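Local coordinates for protein ALDH21) (Physcomitrella patens subsp. patens, PDB 5MZ5) that catalyses the NADP(+)-dependent oxidation of succinic semialdehyde as a member of the aldehyde dehydrogenase family, at the interface of chains A and B. Numbering follows the deposited sequence. Chains: chain A/B, ALDH21).

The interface of chains A and B. Residues chain A 455, 458, 464, 466; chain B 173, 175, 506-507.
A:Phe458 lies with one ring face against B:Leu507, whose CB stands over the ring centre, 3.6 Å from A:Phe458 CD1, a CH-pi contact. The pair belongs to the strand exchange typical of aldehyde dehydrogenase dimers, in which the oligomerisation strands of one subunit (B:170-178 and B:502-510) reach the catalytic domain of the other. With CG anti to the backbone N (chi1 -178°), A:Phe458 points from helix 451-460 towards both strands. The far end of its ring meets B:Lys175 through the aliphatic root of that side chain, CB lying 3.7 Å from A:Phe458 CZ, while B:Ile173 CG2 approaches CE2 of the same ring at 4.0 Å. An alanine in place of A:Phe458 would probably leave B:Leu507 CB without its aromatic face and open a gap beside B:Lys175 CB and B:Ile173 CG2.

The fork of B:Leu507 divides its contacts: CD2 touches A:Phe455 CE2 at 3.9 Å, the two side chains crossing at about a right angle, and CD1 meets A:Val466 CG1 at 3.8 Å. B:Ile173 CD1 reaches the same ring carbons of A:Phe455, CE2 and CZ.

Alongside, a parallel bridge pairs A:Val466 with B:Leu507 and probably helps to set the register of the two strands. A:Val466 N donates a hydrogen bond to B:Val506 O at 2.8 Å. B:Val506 N in turn donates to A:Gly464 O at 3.0 Å.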
# COMPACT_ATOMS: atom_id res chain seq x y z
N PHE A 455 -10.21 15.06 -17.31
CA PHE A 455 -9.61 15.26 -16.00
C PHE A 455 -10.19 16.47 -15.25
O PHE A 455 -10.16 16.46 -14.03
CB PHE A 455 -8.07 15.28 -16.08
CG PHE A 455 -7.57 13.85 -16.21
CD1 PHE A 455 -7.40 13.27 -17.47
CD2 PHE A 455 -7.37 13.05 -15.08
CE1 PHE A 455 -6.99 11.94 -17.59
CE2 PHE A 455 -6.96 11.72 -15.21
CZ PHE A 455 -6.78 11.17 -16.46
N PHE A 458 -13.23 14.93 -13.70
CA PHE A 458 -12.82 14.09 -12.57
C PHE A 458 -12.58 14.96 -11.33
O PHE A 458 -13.04 14.65 -10.25
CB PHE A 458 -11.58 13.22 -12.92
CG PHE A 458 -11.10 12.28 -11.83
CD1 PHE A 458 -12.00 11.64 -10.98
CD2 PHE A 458 -9.74 11.99 -11.68
CE1 PHE A 458 -11.56 10.77 -9.96
CE2 PHE A 458 -9.30 11.10 -10.69
CZ PHE A 458 -10.21 10.50 -9.83
N GLY A 464 -19.03 10.45 -6.00
CA GLY A 464 -18.12 9.37 -5.61
C GLY A 464 -17.45 8.68 -6.81
O GLY A 464 -16.36 8.12 -6.69
N VAL A 466 -16.90 9.06 -11.28
CA VAL A 466 -17.04 9.73 -12.57
C VAL A 466 -16.83 8.67 -13.64
O VAL A 466 -15.77 8.04 -13.70
CB VAL A 466 -16.08 10.96 -12.75
CG1 VAL A 466 -16.22 11.59 -14.14
CG2 VAL A 466 -16.31 12.01 -11.67
N ILE B 173 -8.97 5.13 -11.83
CA ILE B 173 -8.04 5.98 -11.10
C ILE B 173 -8.81 6.39 -9.85
O ILE B 173 -9.88 6.97 -9.96
CB ILE B 173 -7.50 7.20 -11.88
CG1 ILE B 173 -6.65 6.76 -13.10
CG2 ILE B 173 -6.67 8.11 -10.93
CD1 ILE B 173 -6.51 7.84 -14.18
N LYS B 175 -8.69 8.54 -6.49
CA LYS B 175 -8.02 9.71 -5.92
C LYS B 175 -8.83 10.19 -4.72
O LYS B 175 -10.03 9.93 -4.63
CB LYS B 175 -7.90 10.78 -7.01
CG LYS B 175 -6.85 11.85 -6.81
CD LYS B 175 -6.47 12.47 -8.15
CE LYS B 175 -6.69 13.96 -8.17
NZ LYS B 175 -6.20 14.56 -9.45
N VAL B 506 -13.59 7.84 -7.73
CA VAL B 506 -13.02 6.96 -8.75
C VAL B 506 -13.40 7.49 -10.15
O VAL B 506 -14.54 7.90 -10.38
CB VAL B 506 -13.38 5.45 -8.54
CG1 VAL B 506 -14.90 5.20 -8.57
CG2 VAL B 506 -12.66 4.55 -9.55
N LEU B 507 -12.44 7.47 -11.06
CA LEU B 507 -12.62 7.78 -12.47
C LEU B 507 -12.63 6.41 -13.16
O LEU B 507 -11.60 5.76 -13.21
CB LEU B 507 -11.49 8.68 -13.02
CG LEU B 507 -11.63 9.09 -14.50
CD1 LEU B 507 -12.87 9.97 -14.72
CD2 LEU B 507 -10.34 9.75 -15.00